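Local coordinates for protein arsenate Reductase (Corynebacterium glutamicum, PDB 3T38) that reduces arsenate to arsenite in a thioredoxin-dependent reaction, using a low molecular weight tyrosine phosphatase fold, and so probably contributes to arsenic resistance, at residues V84-V89 / I158-G163; S99-H104 / R134-S139; E40-L45 / H54-A59. All coordinates share one frame; numbering follows the deposited sequence.

Interaction 1: residues V84-V89 / I158-G163; sequences VLFICV and ITMGCG
F86 and I158 have nearly the same first torsion, CG of the phenylalanine (chi1 -58°) and CG1 of the isoleucine (chi1 -62°) each standing anti to the carbonyl carbon, and the two side chains lie side by side on one face of a parallel sheet. This is the central strand pair of the low molecular weight phosphatase fold, with strand 111-116 beyond one partner and 173-176 beyond the other. Parallel pairing is carried by three backbone bonds: I158 N to L85 O (2.7 Å), I87 N to I158 O (2.9 Å) and M160 N to I87 O (2.8 Å). The CA of F86 adds a CA-H...O contact to I158 O.

On the F86 face, CD2 of the ring meets I158 CB at 3.6 Å, while CD1 of the same isoleucine reaches across to V84 CG1. The selenium of M160, a selenomethionine, sits oblique to the F86 ring in a Met-aromatic contact, 5.3 Å from the ring centroid. Helices 94-106 and 190-211 cover this face, the second through I201 and L204 against F86 and I197 against M160. On the other face I87 CG2 packs tightly on C162 SG at 3.3 Å; the sulfur lies between the backbone N and carbonyl carbon of its own residue (chi1 49°).

C88 opens a CX5R sequence, the phosphate-binding P-loop signature of the low molecular weight phosphatase family. C88 CB lies against M160 CB at 4.1 Å, so M160 packs against the first residue of that loop. At the next residue of the loop, V89 CG2 lies 3.2 Å from the carbonyl oxygen O of G161.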
# COMPACT_ATOMS: atom_id res chain seq x y z
N VAL A 84 10.24 14.31 -10.16
CA VAL A 84 10.86 14.37 -8.83
C VAL A 84 9.91 13.82 -7.78
O VAL A 84 8.69 14.04 -7.87
CB VAL A 84 11.19 15.81 -8.51
CG1 VAL A 84 11.81 15.95 -7.13
CG2 VAL A 84 12.08 16.42 -9.62
N LEU A 85 10.47 13.08 -6.80
CA LEU A 85 9.71 12.50 -5.77
C LEU A 85 10.28 12.87 -4.38
O LEU A 85 11.48 12.68 -4.13
CB LEU A 85 9.70 10.98 -5.94
CG LEU A 85 9.09 10.24 -4.72
CD1 LEU A 85 7.57 10.37 -4.59
CD2 LEU A 85 9.47 8.81 -4.62
N PHE A 86 9.43 13.35 -3.47
CA PHE A 86 9.83 13.60 -2.06
C PHE A 86 9.14 12.58 -1.16
O PHE A 86 7.97 12.25 -1.39
CB PHE A 86 9.49 15.03 -1.59
CG PHE A 86 10.13 16.09 -2.44
CD1 PHE A 86 9.48 16.56 -3.62
CD2 PHE A 86 11.41 16.57 -2.13
CE1 PHE A 86 10.10 17.56 -4.43
CE2 PHE A 86 12.04 17.57 -2.94
CZ PHE A 86 11.41 18.04 -4.09
N ILE A 87 9.86 12.10 -0.13
CA ILE A 87 9.39 11.01 0.71
C ILE A 87 9.73 11.38 2.15
O ILE A 87 10.88 11.68 2.39
CB ILE A 87 10.14 9.65 0.36
CG1 ILE A 87 9.93 9.27 -1.13
CG2 ILE A 87 9.62 8.46 1.24
CD1 ILE A 87 10.65 8.07 -1.54
N CYS A 88 8.75 11.37 3.06
CA CYS A 88 8.97 11.61 4.54
C CYS A 88 8.05 10.62 5.23
O CYS A 88 7.52 9.71 4.57
CB CYS A 88 8.63 13.06 4.95
SG CYS A 88 6.82 13.52 4.77
N VAL A 89 7.91 10.71 6.56
CA VAL A 89 7.20 9.63 7.24
C VAL A 89 5.69 9.66 6.94
O VAL A 89 5.18 8.72 6.39
CB VAL A 89 7.51 9.54 8.76
CG1 VAL A 89 6.64 8.45 9.42
CG2 VAL A 89 9.03 9.28 9.00
N ILE A 158 14.00 12.19 -3.32
CA ILE A 158 14.53 12.94 -2.15
C ILE A 158 13.87 12.44 -0.91
O ILE A 158 12.69 12.53 -0.75
CB ILE A 158 14.38 14.50 -2.25
CG1 ILE A 158 15.15 15.08 -3.44
CG2 ILE A 158 14.92 15.20 -1.03
CD1 ILE A 158 14.43 14.95 -4.76
N THR A 159 14.70 12.00 -0.02
CA THR A 159 14.38 11.35 1.22
C THR A 159 14.46 12.34 2.39
O THR A 159 15.39 13.13 2.46
CB THR A 159 15.42 10.18 1.35
OG1 THR A 159 14.72 8.97 1.02
CG2 THR A 159 16.08 10.12 2.67
N MSE A 160 13.46 12.33 3.27
CA MSE A 160 13.36 13.32 4.35
C MSE A 160 12.98 12.66 5.72
O MSE A 160 12.01 13.06 6.39
CB MSE A 160 12.36 14.41 3.95
CG MSE A 160 12.43 14.74 2.47
SE MSE A 160 11.22 16.22 1.97
CE MSE A 160 11.99 17.68 3.02
N GLY A 161 13.75 11.65 6.11
CA GLY A 161 13.56 10.99 7.38
C GLY A 161 12.64 9.78 7.36
O GLY A 161 12.19 9.35 8.42
N CYS A 162 12.36 9.24 6.16
CA CYS A 162 11.47 8.06 6.06
C CYS A 162 12.16 6.75 6.52
O CYS A 162 11.52 5.77 6.85
CB CYS A 162 10.88 7.95 4.66
SG CYS A 162 12.15 8.09 3.39
N GLY A 163 13.49 6.77 6.62
CA GLY A 163 14.23 5.55 6.93
C GLY A 163 14.45 4.82 5.61
O GLY A 163 13.99 5.29 4.52
O HOH W 1 10.10 12.39 7.71

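Interaction 2: residues S99-H104 / R134-S139; sequences SALLSH and RGVNIS
A100 meets V136 and I138 first, its CB directed at the loop and lying 3.9 Å from both V136 CG1 and I138 CD1. The small methyl lets the chain pass close: A100 CB lies 3.7 Å from N137 O. No direct hydrogen bond joins the two segments; instead one water donates to both A100 O and N137 O, a bridge between the helix backbone and the loop. L101 follows, its CD2 lying over one face of the R134 guanidinium, 4.0 Å from NH2, and brushing V136 CG2. That NH2 group forms a salt bridge with D198 of helix 190-211, which helps hold the far end of the arginine. One turn beyond A100, H104 has CG anti to its backbone N (chi1 164°), and its imidazole presents a face to V136. V136 CG2 stands 3.8 Å above the centre of the H104 ring, 8° off its normal, a CH-pi contact. V136 thus spreads its two methyls, CG1 to A100 and CG2 to H104. The chain leaves helix 125-133 through a Schellman motif, with G135, at positive phi, as its C-prime residue.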
# COMPACT_ATOMS: atom_id res chain seq x y z
N SER A 99 7.28 19.31 -2.01
CA SER A 99 6.66 19.10 -3.29
C SER A 99 5.97 20.36 -3.80
O SER A 99 6.03 20.66 -5.01
CB SER A 99 5.62 17.94 -3.19
OG SER A 99 4.85 17.86 -4.40
N ALA A 100 5.27 21.07 -2.90
CA ALA A 100 4.50 22.24 -3.31
C ALA A 100 5.42 23.42 -3.64
O ALA A 100 5.10 24.21 -4.52
CB ALA A 100 3.40 22.63 -2.24
N LEU A 101 6.56 23.51 -2.97
CA LEU A 101 7.51 24.60 -3.22
C LEU A 101 8.11 24.34 -4.61
O LEU A 101 8.15 25.22 -5.48
CB LEU A 101 8.54 24.73 -2.06
CG LEU A 101 8.04 25.35 -0.71
CD1 LEU A 101 9.05 25.34 0.50
CD2 LEU A 101 7.66 26.83 -0.91
N LEU A 102 8.51 23.11 -4.89
CA LEU A 102 9.10 22.87 -6.23
C LEU A 102 8.10 23.12 -7.36
O LEU A 102 8.44 23.73 -8.36
CB LEU A 102 9.81 21.48 -6.31
CG LEU A 102 10.47 21.07 -7.63
CD1 LEU A 102 11.51 22.09 -8.09
CD2 LEU A 102 11.12 19.68 -7.53
N SER A 103 6.86 22.68 -7.21
CA SER A 103 5.86 22.97 -8.26
C SER A 103 5.65 24.44 -8.44
O SER A 103 5.46 24.91 -9.56
CB SER A 103 4.50 22.26 -7.99
OG SER A 103 4.73 20.86 -7.77
N HIS A 104 5.70 25.17 -7.33
CA HIS A 104 5.50 26.61 -7.30
C HIS A 104 6.63 27.36 -8.06
O HIS A 104 6.32 28.28 -8.84
CB HIS A 104 5.38 27.04 -5.84
CG HIS A 104 5.54 28.51 -5.61
ND1 HIS A 104 4.50 29.41 -5.70
CD2 HIS A 104 6.62 29.22 -5.19
CE1 HIS A 104 4.94 30.62 -5.41
NE2 HIS A 104 6.22 30.54 -5.08
N ARG A 134 1.45 32.56 2.07
CA ARG A 134 2.53 33.09 1.26
C ARG A 134 2.28 32.69 -0.18
O ARG A 134 3.21 32.65 -0.98
CB ARG A 134 3.90 32.60 1.73
CG ARG A 134 4.11 31.10 1.58
CD ARG A 134 5.46 30.70 2.10
NE ARG A 134 6.41 30.67 1.03
CZ ARG A 134 7.73 30.64 1.18
NH1 ARG A 134 8.25 30.66 2.42
NH2 ARG A 134 8.51 30.63 0.09
N GLY A 135 1.02 32.41 -0.49
CA GLY A 135 0.58 32.20 -1.86
C GLY A 135 1.13 30.98 -2.55
O GLY A 135 1.43 31.04 -3.75
N VAL A 136 1.28 29.87 -1.84
CA VAL A 136 1.72 28.65 -2.49
C VAL A 136 0.55 27.67 -2.53
O VAL A 136 0.06 27.26 -1.47
CB VAL A 136 2.93 27.97 -1.81
CG1 VAL A 136 3.13 26.53 -2.41
CG2 VAL A 136 4.20 28.81 -1.94
N ASN A 137 0.13 27.31 -3.75
CA ASN A 137 -0.93 26.35 -3.99
C ASN A 137 -0.59 24.93 -3.48
O ASN A 137 0.51 24.39 -3.75
CB ASN A 137 -1.32 26.32 -5.45
CG ASN A 137 -1.43 27.74 -6.08
OD1 ASN A 137 -1.87 28.72 -5.44
ND2 ASN A 137 -1.03 27.83 -7.36
N ILE A 138 -1.55 24.35 -2.75
CA ILE A 138 -1.34 23.14 -1.96
C ILE A 138 -2.68 22.41 -1.80
O ILE A 138 -2.84 21.53 -0.91
CB ILE A 138 -0.73 23.51 -0.57
CG1 ILE A 138 -0.59 22.31 0.37
CG2 ILE A 138 -1.58 24.56 0.14
CD1 ILE A 138 0.47 21.29 0.02
N SER A 139 -3.63 22.73 -2.68
CA SER A 139 -5.02 22.41 -2.39
C SER A 139 -5.46 20.94 -2.57
O SER A 139 -6.04 20.35 -1.64
CB SER A 139 -5.98 23.41 -3.08
OG SER A 139 -5.58 24.75 -2.76
O HOH W 2 2.59 24.87 -5.50

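Interaction 3: residues E40-L45 / H54-A59; sequences ESYVSL and HLPILA
Two consecutive helices of the N-terminal domain, 31-49 and 55-73, pack through Y42 and L45 on one and L55 and A59 on the other. The segment axes approach to 8.8 Å at 119° between their N-to-C directions. The backbones come close at A59, whose side chain is a single methyl: A59 CB comes within 3.6 Å of Y42 CA, an example of how a small residue allows two helices to approach closely.

Around that point larger groups fill in. The CG of Y42 is anti to its backbone N (chi1 -180°), and the Y42 and L55 side chains cross at about a right angle. Y42 CE2 meets L55 CG at 3.6 Å, obliquely to the ring, whereas P56 CD and A59 CB lie at the ring's edge near its plane. The phenol oxygen is hydrogen-bonded to H10 ND1, at the start of helix 10-24, which also touches Y42 through L14. L55 is forked between two partners, its CD2 going to the tyrosine ring and its CD1 to L45 CB at 3.7 Å.

The same stretch of helix 31-49 lines the pocket of the bound dithiane diol. E40 touches that ligand, pairs with R36 and accepts a hydrogen bond from D148 N of the second subunit; S41 OG is hydrogen-bonded to Y37 O and R66 NH1, both residues being part of the pocket. Toward the far end of the contact, L45 CD1 rests on the backbone of helix 55-73, 3.7 Å from L58 O and 4.0 Å from L58 CB.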
# COMPACT_ATOMS: atom_id res chain seq x y z
N GLU A 40 -6.92 -1.16 -5.51
CA GLU A 40 -5.82 -1.22 -4.58
C GLU A 40 -5.50 0.17 -4.08
O GLU A 40 -5.18 0.36 -2.90
CB GLU A 40 -4.59 -1.91 -5.18
CG GLU A 40 -4.85 -3.38 -5.52
CD GLU A 40 -5.23 -4.25 -4.28
OE1 GLU A 40 -5.12 -3.80 -3.13
OE2 GLU A 40 -5.62 -5.42 -4.48
N SER A 41 -5.57 1.16 -4.97
CA SER A 41 -5.36 2.52 -4.50
C SER A 41 -6.36 3.00 -3.45
O SER A 41 -5.98 3.66 -2.46
CB SER A 41 -5.35 3.49 -5.66
OG SER A 41 -4.12 3.37 -6.31
N TYR A 42 -7.64 2.70 -3.70
CA TYR A 42 -8.74 2.94 -2.77
C TYR A 42 -8.49 2.33 -1.40
O TYR A 42 -8.63 2.99 -0.38
CB TYR A 42 -9.98 2.33 -3.34
CG TYR A 42 -11.20 2.53 -2.44
CD1 TYR A 42 -11.71 1.48 -1.68
CD2 TYR A 42 -11.84 3.76 -2.40
CE1 TYR A 42 -12.81 1.66 -0.88
CE2 TYR A 42 -12.93 3.97 -1.60
CZ TYR A 42 -13.42 2.91 -0.83
OH TYR A 42 -14.51 3.12 -0.03
N VAL A 43 -8.13 1.06 -1.39
CA VAL A 43 -7.88 0.33 -0.18
C VAL A 43 -6.67 0.87 0.52
O VAL A 43 -6.77 1.17 1.76
CB VAL A 43 -7.87 -1.23 -0.37
CG1 VAL A 43 -7.39 -1.90 0.93
CG2 VAL A 43 -9.29 -1.72 -0.69
N SER A 44 -5.60 1.13 -0.23
CA SER A 44 -4.44 1.83 0.34
C SER A 44 -4.79 3.09 1.11
O SER A 44 -4.32 3.32 2.25
CB SER A 44 -3.44 2.20 -0.78
OG SER A 44 -2.82 0.95 -1.10
N LEU A 45 -5.58 3.95 0.46
CA LEU A 45 -5.92 5.21 1.14
C LEU A 45 -6.84 4.96 2.30
O LEU A 45 -6.76 5.66 3.35
CB LEU A 45 -6.50 6.21 0.14
CG LEU A 45 -5.44 6.71 -0.88
CD1 LEU A 45 -6.15 7.59 -1.92
CD2 LEU A 45 -4.35 7.50 -0.20
N HIS A 54 -15.60 10.97 0.19
CA HIS A 54 -14.69 11.34 -0.93
C HIS A 54 -13.47 10.44 -1.20
O HIS A 54 -12.62 10.82 -1.98
CB HIS A 54 -14.15 12.78 -0.79
CG HIS A 54 -15.21 13.81 -0.90
ND1 HIS A 54 -16.45 13.54 -1.42
CD2 HIS A 54 -15.23 15.11 -0.53
CE1 HIS A 54 -17.20 14.63 -1.38
NE2 HIS A 54 -16.47 15.60 -0.85
N LEU A 55 -13.39 9.30 -0.54
CA LEU A 55 -12.32 8.39 -0.78
C LEU A 55 -12.30 7.95 -2.28
O LEU A 55 -11.25 7.89 -2.86
CB LEU A 55 -12.42 7.21 0.16
CG LEU A 55 -11.15 6.40 0.44
CD1 LEU A 55 -9.95 7.26 0.80
CD2 LEU A 55 -11.44 5.42 1.55
N PRO A 56 -13.48 7.76 -2.91
CA PRO A 56 -13.36 7.37 -4.31
C PRO A 56 -12.64 8.40 -5.17
O PRO A 56 -11.95 8.01 -6.09
CB PRO A 56 -14.81 7.24 -4.76
CG PRO A 56 -15.51 6.70 -3.54
CD PRO A 56 -14.81 7.42 -2.36
N ILE A 57 -12.80 9.68 -4.86
CA ILE A 57 -12.24 10.76 -5.66
C ILE A 57 -10.73 10.84 -5.50
O ILE A 57 -10.01 10.99 -6.50
CB ILE A 57 -12.90 12.18 -5.32
CG1 ILE A 57 -14.41 12.15 -5.48
CG2 ILE A 57 -12.28 13.34 -6.15
CD1 ILE A 57 -15.12 13.52 -5.22
N LEU A 58 -10.23 10.79 -4.26
CA LEU A 58 -8.80 10.77 -4.00
C LEU A 58 -8.18 9.49 -4.58
O LEU A 58 -7.01 9.50 -5.02
CB LEU A 58 -8.53 10.75 -2.49
CG LEU A 58 -8.68 11.95 -1.52
CD1 LEU A 58 -7.88 11.57 -0.22
CD2 LEU A 58 -8.17 13.29 -2.12
N ALA A 59 -8.92 8.38 -4.51
CA ALA A 59 -8.38 7.11 -5.09
C ALA A 59 -8.17 7.21 -6.60
O ALA A 59 -7.15 6.73 -7.11
CB ALA A 59 -9.26 5.93 -4.77

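In the fold
From the N terminus, interaction 3 closes first: a short connection joins its two segments and holds helix 31-49 to helix 55-73. Helix 55-73 then leads to strand 83-88, where interaction 1 opens. Its partner strand comes much later, and inside the long loop it closes lies interaction 2, which ties helix 94-106 to the loop after helix 125-133. Interactions 1 and 2 are nested and touch, since helix 94-106 packs on strand 83-88: F86 CD1 lies 3.8 Å from S99 CA. Interaction 3 stands apart in series, about 22 Å from interaction 1 between centres, holding the N-terminal helices rather than the phosphatase-like sheet.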